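Long-range contacts in putative aminooxidase (Propionibacterium acnes, PDB 2BA9), which binds FAD and isomerises polyunsaturated fatty acids, producing conjugated linoleic acid, probably from linoleic acid: residues A[43-47]-A[367-371]; A[53-57]-A[314-320]; A[120-125]-A[148-154]. One frame throughout, in Å; residues are numbered along the deposited sequence.

Contact 1: A[43-47]-A[367-371]; sequences GGKCH and TWYYF. With FAD (flavin-adenine dinucleotide), chain D.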
loop_
_atom_site.group_PDB
_atom_site.type_symbol
_atom_site.label_atom_id
_atom_site.label_comp_id
_atom_site.label_asym_id
_atom_site.label_seq_id
_atom_site.Cartn_x
_atom_site.Cartn_y
_atom_site.Cartn_z
ATOM N N GLY A 43 -11.924 5.816 1.575
ATOM C CA GLY A 43 -10.690 5.523 2.276
ATOM C C GLY A 43 -10.005 4.277 1.747
ATOM O O GLY A 43 -8.796 4.072 1.981
ATOM N N GLY A 44 -10.767 3.441 1.031
ATOM C CA GLY A 44 -10.256 2.154 0.550
ATOM C C GLY A 44 -9.603 1.307 1.640
ATOM O O GLY A 44 -10.278 0.843 2.579
ATOM N N LYS A 45 -8.289 1.116 1.521
ATOM C CA LYS A 45 -7.541 0.245 2.437
ATOM C C LYS A 45 -7.011 0.993 3.679
ATOM O O LYS A 45 -6.345 0.408 4.542
ATOM C CB LYS A 45 -6.426 -0.501 1.687
ATOM C CG LYS A 45 -6.968 -1.470 0.632
ATOM C CD LYS A 45 -5.926 -2.487 0.189
ATOM C CE LYS A 45 -4.898 -1.868 -0.761
ATOM N NZ LYS A 45 -5.455 -1.625 -2.125
ATOM N N CYS A 46 -7.314 2.286 3.749
ATOM C CA CYS A 46 -7.342 3.013 5.015
ATOM C C CYS A 46 -8.742 2.817 5.568
ATOM O O CYS A 46 -9.671 3.548 5.201
ATOM C CB CYS A 46 -7.055 4.487 4.812
ATOM S SG CYS A 46 -5.386 4.807 4.241
ATOM N N HIS A 47 -8.883 1.818 6.437
ATOM C CA HIS A 47 -10.193 1.315 6.846
ATOM C C HIS A 47 -10.209 1.079 8.331
ATOM O O HIS A 47 -9.574 0.131 8.824
ATOM C CB HIS A 47 -10.497 0.019 6.108
ATOM C CG HIS A 47 -11.943 -0.354 6.109
ATOM N ND1 HIS A 47 -12.887 0.346 5.389
ATOM C CD2 HIS A 47 -12.609 -1.351 6.735
ATOM C CE1 HIS A 47 -14.072 -0.210 5.569
ATOM N NE2 HIS A 47 -13.928 -1.246 6.374
ATOM N N THR A 367 -9.356 -10.386 3.423
ATOM C CA THR A 367 -8.218 -10.528 2.490
ATOM C C THR A 367 -8.277 -9.369 1.489
ATOM O O THR A 367 -9.253 -9.188 0.757
ATOM C CB THR A 367 -8.164 -11.887 1.766
ATOM O OG1 THR A 367 -8.065 -12.941 2.732
ATOM C CG2 THR A 367 -6.946 -11.957 0.845
ATOM N N TRP A 368 -7.226 -8.572 1.476
ATOM C CA TRP A 368 -7.196 -7.352 0.679
ATOM C C TRP A 368 -6.520 -7.590 -0.667
ATOM O O TRP A 368 -5.576 -8.372 -0.764
ATOM C CB TRP A 368 -6.382 -6.295 1.404
ATOM C CG TRP A 368 -6.920 -5.800 2.685
ATOM C CD1 TRP A 368 -6.460 -6.098 3.931
ATOM C CD2 TRP A 368 -7.988 -4.863 2.865
ATOM N NE1 TRP A 368 -7.173 -5.410 4.873
ATOM C CE2 TRP A 368 -8.118 -4.642 4.246
ATOM C CE3 TRP A 368 -8.841 -4.184 1.987
ATOM C CZ2 TRP A 368 -9.070 -3.769 4.778
ATOM C CZ3 TRP A 368 -9.794 -3.319 2.518
ATOM C CH2 TRP A 368 -9.899 -3.122 3.900
ATOM N N TYR A 369 -6.999 -6.899 -1.697
ATOM C CA TYR A 369 -6.267 -6.768 -2.952
ATOM C C TYR A 369 -5.154 -5.785 -2.637
ATOM O O TYR A 369 -5.394 -4.589 -2.374
ATOM C CB TYR A 369 -7.155 -6.237 -4.065
ATOM C CG TYR A 369 -6.440 -5.951 -5.359
ATOM C CD1 TYR A 369 -6.339 -6.915 -6.358
ATOM C CD2 TYR A 369 -5.878 -4.696 -5.602
ATOM C CE1 TYR A 369 -5.698 -6.630 -7.574
ATOM C CE2 TYR A 369 -5.233 -4.413 -6.799
ATOM C CZ TYR A 369 -5.141 -5.381 -7.768
ATOM O OH TYR A 369 -4.502 -5.083 -8.943
ATOM N N TYR A 370 -3.937 -6.307 -2.646
ATOM C CA TYR A 370 -2.822 -5.628 -2.035
ATOM C C TYR A 370 -1.646 -5.595 -2.984
ATOM O O TYR A 370 -1.434 -6.521 -3.776
ATOM C CB TYR A 370 -2.430 -6.354 -0.747
ATOM C CG TYR A 370 -1.669 -5.490 0.235
ATOM C CD1 TYR A 370 -2.298 -4.445 0.892
ATOM C CD2 TYR A 370 -0.329 -5.725 0.509
ATOM C CE1 TYR A 370 -1.610 -3.643 1.789
ATOM C CE2 TYR A 370 0.371 -4.926 1.414
ATOM C CZ TYR A 370 -0.287 -3.886 2.052
ATOM O OH TYR A 370 0.371 -3.097 2.941
ATOM N N PHE A 371 -0.896 -4.508 -2.878
ATOM C CA PHE A 371 0.355 -4.301 -3.589
ATOM C C PHE A 371 0.374 -4.795 -5.028
ATOM O O PHE A 371 1.101 -5.736 -5.342
ATOM C CB PHE A 371 1.523 -4.919 -2.792
ATOM C CG PHE A 371 2.890 -4.636 -3.391
ATOM C CD1 PHE A 371 3.191 -3.389 -3.950
ATOM C CD2 PHE A 371 3.865 -5.614 -3.402
ATOM C CE1 PHE A 371 4.450 -3.114 -4.480
ATOM C CE2 PHE A 371 5.130 -5.361 -3.959
ATOM C CZ PHE A 371 5.421 -4.099 -4.492
HETATM P PA FAD D . -7.299 1.598 -2.311
HETATM O O1A FAD D . -6.925 2.071 -0.937
HETATM O O2A FAD D . -7.410 0.100 -2.509
HETATM O O5B FAD D . -8.730 2.209 -2.688
HETATM C C5B FAD D . -9.239 1.928 -3.971
HETATM C C4B FAD D . -10.683 2.376 -4.066
HETATM O O4B FAD D . -11.155 2.117 -5.372
HETATM C C3B FAD D . -11.577 1.640 -3.066
HETATM O O3B FAD D . -12.307 2.570 -2.298
HETATM C C2B FAD D . -12.447 0.769 -3.942
HETATM O O2B FAD D . -13.710 0.463 -3.349
HETATM C C1B FAD D . -12.446 1.562 -5.261
HETATM N N9A FAD D . -12.781 0.677 -6.391
HETATM C C8A FAD D . -12.171 -0.511 -6.738
HETATM N N7A FAD D . -12.803 -1.024 -7.831
HETATM C C5A FAD D . -13.808 -0.175 -8.184
HETATM C C6A FAD D . -14.781 -0.201 -9.204
HETATM N N6A FAD D . -14.585 -1.011 -10.294
HETATM N N1A FAD D . -15.668 0.865 -9.308
HETATM C C2A FAD D . -15.650 1.911 -8.396
HETATM N N3A FAD D . -14.689 1.921 -7.393
HETATM C C4A FAD D . -13.801 0.895 -7.274
HETATM N N1 FAD D . -0.090 2.333 3.702
HETATM C C2 FAD D . 0.846 3.146 4.309
HETATM O O2 FAD D . 1.164 4.213 3.784
HETATM N N3 FAD D . 1.442 2.744 5.488
HETATM C C4 FAD D . 1.083 1.549 6.076
HETATM O O4 FAD D . 1.625 1.228 7.145
HETATM C C4X FAD D . 0.124 0.731 5.470
HETATM N N5 FAD D . -0.244 -0.486 6.018
HETATM C C5X FAD D . -1.302 -1.220 5.517
HETATM C C6 FAD D . -1.743 -2.367 6.173
HETATM C C7 FAD D . -2.835 -3.075 5.676
HETATM C C7M FAD D . -3.293 -4.298 6.419
HETATM C C8 FAD D . -3.475 -2.642 4.518
HETATM C C8M FAD D . -4.651 -3.370 3.941
HETATM C C9 FAD D . -3.023 -1.497 3.867
HETATM C C9A FAD D . -1.928 -0.778 4.349
HETATM N N10 FAD D . -1.440 0.369 3.696
HETATM C C10 FAD D . -0.473 1.150 4.285
HETATM C "C1'" FAD D . -1.686 0.585 2.240
HETATM C "C2'" FAD D . -2.703 1.692 1.992
HETATM O "O2'" FAD D . -3.867 1.540 2.797
HETATM C "C3'" FAD D . -3.051 1.667 0.512
HETATM O "O3'" FAD D . -1.846 1.676 -0.257
HETATM C "C4'" FAD D . -3.944 2.840 0.142
HETATM O "O4'" FAD D . -5.248 2.689 0.693
HETATM C "C5'" FAD D . -3.984 2.956 -1.375
HETATM O "O5'" FAD D . -5.020 3.813 -1.765
HETATM P P FAD D . -5.653 3.694 -3.252
HETATM O O1P FAD D . -6.795 4.678 -3.421
HETATM O O2P FAD D . -4.555 3.919 -4.234
HETATM O O3P FAD D . -6.257 2.211 -3.369
#

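Contact 2: A[53-57]-A[314-320]; sequences GRRYE and YHRWADD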
loop_
_atom_site.group_PDB
_atom_site.type_symbol
_atom_site.label_atom_id
_atom_site.label_comp_id
_atom_site.label_asym_id
_atom_site.label_seq_id
_atom_site.Cartn_x
_atom_site.Cartn_y
_atom_site.Cartn_z
ATOM N N GLY A 53 -16.514 1.868 21.350
ATOM C CA GLY A 53 -16.265 3.305 21.494
ATOM C C GLY A 53 -14.988 3.845 20.867
ATOM O O GLY A 53 -14.705 5.034 20.971
ATOM N N ARG A 54 -14.206 2.981 20.223
ATOM C CA ARG A 54 -12.935 3.388 19.623
ATOM C C ARG A 54 -12.765 2.648 18.304
ATOM O O ARG A 54 -13.415 1.635 18.062
ATOM C CB ARG A 54 -11.742 3.089 20.556
ATOM C CG ARG A 54 -11.808 3.814 21.906
ATOM C CD ARG A 54 -10.480 3.868 22.646
ATOM N NE ARG A 54 -10.291 2.723 23.526
ATOM C CZ ARG A 54 -9.354 2.622 24.475
ATOM N NH1 ARG A 54 -8.496 3.620 24.704
ATOM N NH2 ARG A 54 -9.285 1.516 25.210
ATOM N N ARG A 55 -11.907 3.181 17.451
ATOM C CA ARG A 55 -11.704 2.611 16.139
ATOM C C ARG A 55 -10.445 1.771 16.088
ATOM O O ARG A 55 -9.397 2.144 16.618
ATOM C CB ARG A 55 -11.661 3.708 15.069
ATOM C CG ARG A 55 -12.927 4.566 15.033
ATOM C CD ARG A 55 -12.811 5.742 14.106
ATOM N NE ARG A 55 -12.938 5.367 12.698
ATOM C CZ ARG A 55 -13.072 6.230 11.692
ATOM N NH1 ARG A 55 -13.095 7.539 11.910
ATOM N NH2 ARG A 55 -13.191 5.782 10.451
ATOM N N TYR A 56 -10.546 0.638 15.411
ATOM C CA TYR A 56 -9.381 -0.183 15.148
ATOM C C TYR A 56 -9.085 -0.141 13.652
ATOM O O TYR A 56 -9.889 0.368 12.867
ATOM C CB TYR A 56 -9.591 -1.615 15.648
ATOM C CG TYR A 56 -10.739 -2.356 15.007
ATOM C CD1 TYR A 56 -10.523 -3.226 13.949
ATOM C CD2 TYR A 56 -12.037 -2.205 15.472
ATOM C CE1 TYR A 56 -11.569 -3.933 13.368
ATOM C CE2 TYR A 56 -13.088 -2.901 14.900
ATOM C CZ TYR A 56 -12.846 -3.763 13.845
ATOM O OH TYR A 56 -13.889 -4.453 13.274
ATOM N N GLU A 57 -7.926 -0.668 13.272
ATOM C CA GLU A 57 -7.469 -0.595 11.901
ATOM C C GLU A 57 -7.570 -1.985 11.276
ATOM O O GLU A 57 -6.970 -2.966 11.757
ATOM C CB GLU A 57 -6.026 -0.080 11.826
ATOM C CG GLU A 57 -5.758 1.314 12.429
ATOM C CD GLU A 57 -6.178 2.484 11.532
ATOM O OE1 GLU A 57 -7.150 2.338 10.744
ATOM O OE2 GLU A 57 -5.522 3.561 11.612
ATOM N N TYR A 314 -0.717 -6.446 15.863
ATOM C CA TYR A 314 -0.796 -5.058 16.291
ATOM C C TYR A 314 -1.530 -4.865 17.622
ATOM O O TYR A 314 -2.725 -5.163 17.731
ATOM C CB TYR A 314 -1.477 -4.264 15.177
ATOM C CG TYR A 314 -1.718 -2.796 15.432
ATOM C CD1 TYR A 314 -0.823 -2.021 16.154
ATOM C CD2 TYR A 314 -2.834 -2.182 14.901
ATOM C CE1 TYR A 314 -1.061 -0.668 16.369
ATOM C CE2 TYR A 314 -3.080 -0.856 15.096
ATOM C CZ TYR A 314 -2.198 -0.094 15.834
ATOM O OH TYR A 314 -2.458 1.234 15.999
ATOM N N HIS A 315 -0.783 -4.370 18.613
ATOM C CA HIS A 315 -1.280 -3.931 19.921
ATOM C C HIS A 315 -1.592 -2.425 19.886
ATOM O O HIS A 315 -0.689 -1.603 19.882
ATOM C CB HIS A 315 -0.196 -4.237 20.984
ATOM C CG HIS A 315 -0.580 -3.912 22.402
ATOM N ND1 HIS A 315 -0.040 -2.848 23.093
ATOM C CD2 HIS A 315 -1.404 -4.543 23.274
ATOM C CE1 HIS A 315 -0.528 -2.823 24.323
ATOM N NE2 HIS A 315 -1.361 -3.840 24.460
ATOM N N ARG A 316 -2.871 -2.064 19.889
ATOM C CA ARG A 316 -3.282 -0.669 19.605
ATOM C C ARG A 316 -3.695 0.134 20.845
ATOM O O ARG A 316 -3.158 1.226 21.104
ATOM C CB ARG A 316 -4.426 -0.659 18.580
ATOM C CG ARG A 316 -4.994 0.735 18.237
ATOM C CD ARG A 316 -5.733 0.685 16.903
ATOM N NE ARG A 316 -6.505 1.883 16.563
ATOM C CZ ARG A 316 -6.017 2.970 15.966
ATOM N NH1 ARG A 316 -4.725 3.074 15.676
ATOM N NH2 ARG A 316 -6.823 3.980 15.665
ATOM N N TRP A 317 -4.672 -0.397 21.583
ATOM C CA TRP A 317 -5.178 0.245 22.781
ATOM C C TRP A 317 -4.629 -0.478 23.993
ATOM O O TRP A 317 -5.109 -1.553 24.353
ATOM C CB TRP A 317 -6.709 0.218 22.793
ATOM C CG TRP A 317 -7.324 0.896 21.595
ATOM C CD1 TRP A 317 -8.084 0.311 20.617
ATOM C CD2 TRP A 317 -7.222 2.281 21.251
ATOM N NE1 TRP A 317 -8.462 1.248 19.694
ATOM C CE2 TRP A 317 -7.942 2.464 20.051
ATOM C CE3 TRP A 317 -6.591 3.385 21.836
ATOM C CZ2 TRP A 317 -8.063 3.709 19.435
ATOM C CZ3 TRP A 317 -6.709 4.626 21.216
ATOM C CH2 TRP A 317 -7.438 4.773 20.027
ATOM N N ALA A 318 -3.614 0.112 24.611
ATOM C CA ALA A 318 -2.846 -0.543 25.673
ATOM C C ALA A 318 -3.623 -0.659 26.985
ATOM O O ALA A 318 -3.353 -1.541 27.803
ATOM C CB ALA A 318 -1.518 0.212 25.907
ATOM N N ASP A 319 -4.600 0.222 27.169
ATOM C CA ASP A 319 -5.321 0.310 28.423
ATOM C C ASP A 319 -6.537 -0.611 28.544
ATOM O O ASP A 319 -7.201 -0.604 29.576
ATOM C CB ASP A 319 -5.763 1.752 28.651
ATOM C CG ASP A 319 -6.688 2.243 27.572
ATOM O OD1 ASP A 319 -6.365 2.012 26.395
ATOM O OD2 ASP A 319 -7.733 2.844 27.894
ATOM N N ASP A 320 -6.837 -1.407 27.527
ATOM C CA ASP A 320 -8.039 -2.247 27.586
ATOM C C ASP A 320 -7.775 -3.635 27.016
ATOM O O ASP A 320 -7.661 -3.781 25.810
ATOM C CB ASP A 320 -9.193 -1.550 26.847
ATOM C CG ASP A 320 -10.467 -2.382 26.798
ATOM O OD1 ASP A 320 -10.453 -3.556 27.231
ATOM O OD2 ASP A 320 -11.496 -1.852 26.318
HETATM O O HOH W 1 -10.979 -0.299 18.666
HETATM O O HOH W 2 -12.013 0.247 24.743
HETATM O O HOH W 3 -3.570 4.728 13.233
#

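Contact 3: A[120-125]-A[148-154]; sequences LLATKY and FLALNGC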
loop_
_atom_site.group_PDB
_atom_site.type_symbol
_atom_site.label_atom_id
_atom_site.label_comp_id
_atom_site.label_asym_id
_atom_site.label_seq_id
_atom_site.Cartn_x
_atom_site.Cartn_y
_atom_site.Cartn_z
ATOM N N LEU A 120 25.707 3.877 -0.978
ATOM C CA LEU A 120 25.409 3.543 -2.368
ATOM C C LEU A 120 24.129 4.205 -2.876
ATOM O O LEU A 120 24.082 4.644 -4.015
ATOM C CB LEU A 120 25.270 2.035 -2.533
ATOM C CG LEU A 120 26.540 1.201 -2.486
ATOM C CD1 LEU A 120 26.146 -0.246 -2.181
ATOM C CD2 LEU A 120 27.302 1.302 -3.801
ATOM N N LEU A 121 23.094 4.258 -2.042
ATOM C CA LEU A 121 21.826 4.880 -2.431
ATOM C C LEU A 121 21.995 6.384 -2.688
ATOM O O LEU A 121 21.294 6.968 -3.522
ATOM C CB LEU A 121 20.760 4.648 -1.358
ATOM C CG LEU A 121 20.206 3.222 -1.242
ATOM C CD1 LEU A 121 19.172 3.120 -0.118
ATOM C CD2 LEU A 121 19.615 2.786 -2.590
ATOM N N ALA A 122 22.930 6.999 -1.968
ATOM C CA ALA A 122 23.137 8.452 -2.024
ATOM C C ALA A 122 23.928 8.846 -3.269
ATOM O O ALA A 122 23.842 9.976 -3.718
ATOM C CB ALA A 122 23.855 8.928 -0.767
ATOM N N THR A 123 24.663 7.895 -3.835
ATOM C CA THR A 123 25.562 8.140 -4.946
ATOM C C THR A 123 25.241 7.284 -6.193
ATOM O O THR A 123 24.581 7.750 -7.128
ATOM C CB THR A 123 26.999 7.888 -4.479
ATOM O OG1 THR A 123 27.080 6.589 -3.870
ATOM C CG2 THR A 123 27.413 8.958 -3.460
ATOM N N LYS A 124 25.711 6.037 -6.189
ATOM C CA LYS A 124 25.554 5.111 -7.313
ATOM C C LYS A 124 24.112 5.011 -7.826
ATOM O O LYS A 124 23.902 4.897 -9.031
ATOM C CB LYS A 124 26.060 3.726 -6.903
ATOM C CG LYS A 124 26.013 2.671 -7.996
ATOM C CD LYS A 124 26.597 1.354 -7.495
ATOM C CE LYS A 124 26.384 0.202 -8.472
ATOM N NZ LYS A 124 26.688 -1.143 -7.833
ATOM N N TYR A 125 23.137 5.060 -6.911
ATOM C CA TYR A 125 21.709 4.915 -7.246
ATOM C C TYR A 125 20.876 6.160 -6.981
ATOM O O TYR A 125 19.665 6.062 -6.777
ATOM C CB TYR A 125 21.092 3.749 -6.457
ATOM C CG TYR A 125 21.769 2.429 -6.728
ATOM C CD1 TYR A 125 21.746 1.873 -7.999
ATOM C CD2 TYR A 125 22.420 1.737 -5.715
ATOM C CE1 TYR A 125 22.366 0.664 -8.265
ATOM C CE2 TYR A 125 23.054 0.528 -5.963
ATOM C CZ TYR A 125 23.027 -0.005 -7.241
ATOM O OH TYR A 125 23.637 -1.213 -7.494
ATOM N N PHE A 148 19.553 -7.561 -5.925
ATOM C CA PHE A 148 20.092 -6.202 -5.823
ATOM C C PHE A 148 21.127 -6.087 -4.692
ATOM O O PHE A 148 22.236 -5.594 -4.904
ATOM C CB PHE A 148 18.937 -5.202 -5.628
ATOM C CG PHE A 148 19.375 -3.835 -5.164
ATOM C CD1 PHE A 148 19.827 -2.891 -6.070
ATOM C CD2 PHE A 148 19.344 -3.505 -3.815
ATOM C CE1 PHE A 148 20.241 -1.619 -5.643
ATOM C CE2 PHE A 148 19.746 -2.239 -3.377
ATOM C CZ PHE A 148 20.194 -1.293 -4.299
ATOM N N LEU A 149 20.753 -6.546 -3.493
ATOM C CA LEU A 149 21.659 -6.535 -2.335
ATOM C C LEU A 149 22.923 -7.377 -2.571
ATOM O O LEU A 149 24.052 -6.926 -2.304
ATOM C CB LEU A 149 20.923 -7.020 -1.072
ATOM C CG LEU A 149 19.850 -6.106 -0.468
ATOM C CD1 LEU A 149 19.276 -6.667 0.849
ATOM C CD2 LEU A 149 20.366 -4.689 -0.252
ATOM N N ALA A 150 22.731 -8.596 -3.084
ATOM C CA ALA A 150 23.833 -9.505 -3.388
ATOM C C ALA A 150 24.871 -8.890 -4.323
ATOM O O ALA A 150 26.067 -9.037 -4.128
ATOM C CB ALA A 150 23.300 -10.818 -3.980
ATOM N N LEU A 151 24.404 -8.181 -5.333
ATOM C CA LEU A 151 25.293 -7.537 -6.293
ATOM C C LEU A 151 26.208 -6.512 -5.613
ATOM O O LEU A 151 27.327 -6.260 -6.070
ATOM C CB LEU A 151 24.443 -6.844 -7.357
ATOM C CG LEU A 151 25.119 -6.350 -8.618
ATOM C CD1 LEU A 151 25.678 -7.506 -9.431
ATOM C CD2 LEU A 151 24.105 -5.559 -9.410
ATOM N N ASN A 152 25.724 -5.933 -4.515
ATOM C CA ASN A 152 26.456 -4.899 -3.794
ATOM C C ASN A 152 27.076 -5.401 -2.488
ATOM O O ASN A 152 27.521 -4.608 -1.675
ATOM C CB ASN A 152 25.508 -3.721 -3.533
ATOM C CG ASN A 152 25.180 -2.953 -4.803
ATOM O OD1 ASN A 152 26.057 -2.312 -5.394
ATOM N ND2 ASN A 152 23.915 -3.008 -5.232
ATOM N N GLY A 153 27.122 -6.715 -2.294
ATOM C CA GLY A 153 27.586 -7.298 -1.028
ATOM C C GLY A 153 26.857 -6.821 0.234
ATOM O O GLY A 153 27.473 -6.692 1.281
ATOM N N CYS A 154 25.558 -6.544 0.136
ATOM C CA CYS A 154 24.801 -5.945 1.232
ATOM C C CYS A 154 23.645 -6.834 1.711
ATOM O O CYS A 154 22.677 -6.328 2.268
ATOM C CB CYS A 154 24.225 -4.584 0.798
ATOM S SG CYS A 154 25.406 -3.263 0.668
#

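Contact 1: A[43-47]-A[367-371]
Lys45 takes up the largest share of this contact, its side chain running between the FAD diphosphate and strand 359-373. Its CA-to-CB bond points sideways to the strand, and the m, t, m, m rotamer bends the chain so that NZ reaches three acceptors: NZ donates to Tyr369 O at 3.0 Å and to FAD O2A at 2.6 Å, and it forms a salt bridge with Glu401. The backbone repeats the phosphate contact, Lys45 N to FAD O1A being 3.0 Å. The aliphatic part of the lysine packs on aromatic residues: CG lies 3.6 Å from Trp368 CE3, and CE is 4.0 Å from Tyr370 CD1. Trp368 (chi1 m) points toward 43-47 and receives Lys45 CA and the flavin methyl C8M over one face, with CD1 3.3 Å from C8M, while its NE1 bonds to the carbonyl of Met58. The edge of its six-membered ring meets the face of His47 in an offset edge-to-face pair, centroids 6.0 Å apart. Tyr370 (chi1 t) turns its ring edge to the flavin, CE1 being 3.3 Å from FAD C9, and its hydroxyl bonds to Phe168 O. A type II' turn from Gly43 to Cys46 presents the Lys45 amide, and a CB on Gly44 would clash with FAD O5B. Glycine-rich turn and aromatic strand together form part of the FAD pocket of this amine-oxidase-type flavoprotein.

Contact 2: A[53-57]-A[314-320]
Charge and ring stacking dominate at Arg54. Its guanidinium lies flat on Trp317, centres 4.3 Å apart and planes at 18°, an off-centre cation-pi contact to the five-membered ring, while CD sits over the six-membered ring in a CH-pi contact. The same group makes a salt bridge to Asp319, NH1 to OD1 3.2 Å, because the type I turn from Trp317 to Asp320 carries the carboxylate to its edge. Direct hydrogen bonds converge on Arg55 O: Arg316 NE donates at 2.9 Å, and weaker bonds come from Arg316 NH2 and Trp317 NE1, both at 3.3 Å. Water 2 joins Arg54 NH2 to Asp320 OD2, OD1 accepting from His322 N; water 3 lies between Glu57 OE2 and Arg316 NH1, while Glu57 also bonds Ser48 OG through OE1 and Thr205 N through OE2. Apolar packing is slight, Glu57 CG approaching Tyr314 CE2 (4.4 Å). The contact ties the hairpin of strands 50-51 and 54-55 to the turn following strand 310-315; Arg55 salt-bridges Glu210 on helix 204-215 and hydrogen-bonds Ser48 O, while Tyr314 packs on strand 325-330.

Contact 3: A[120-125]-A[148-154]
Asn152 buries 59 Å² here, more than any other residue of the two segments, and its amide is held at both ends. OD1 accepts from Lys124 NZ at 2.8 Å; ND2 donates to Tyr125 OH at 2.9 Å and, back within its own segment, to Phe148 O at 3.1 Å. Lys124, fully extended with every chi trans, brings NZ within 3.1 Å of Tyr125 OH as well, a hydrogen bond that closes the polar cluster, and Asp140 accepts from the tyrosine hydroxyl. Asn152 lies just past helix 145-151, which ends in a Schellman motif: Gly153, at positive phi, is the C-prime residue, with Cys154 N bonded to Leu149 O and Gly153 N to Ala150 O. Phe148 has 50 Å² buried. It places CE1 over one face of the Tyr125 ring, 3.6 Å from CE2, the two rings meeting obliquely with planes at 53°; Leu182 of helix 178-184 also packs against it. Tyr125 gives up 48 Å², and nearby Leu120, at the end of helix 106-122, sets CD1 3.8 Å from Asn152 CB and 4.2 Å from Cys154 SG.

How the contacts relate
Along the chain the three contacts are nested: 120-125 with 148-154 lies inside the loop closed by contact 2, which lies inside that closed by contact 1. In space, contacts 1 and 2 are neighbours, their centres 19 Å apart, and they touch where His47 O comes 3.8 Å from Glu57 OE1. They also reach the same mixed sheet, contact 1 through strand 359-373 at one edge of that sheet and contact 2 through strand 310-315. Of the three, contact 1 meets FAD directly; in contact 2 the Glu57 side chain stays about 7 Å from the cofactor. Contact 3 stands apart, its centre 31 Å from that of contact 1 and 39 Å from that of contact 2, joining peripheral helices.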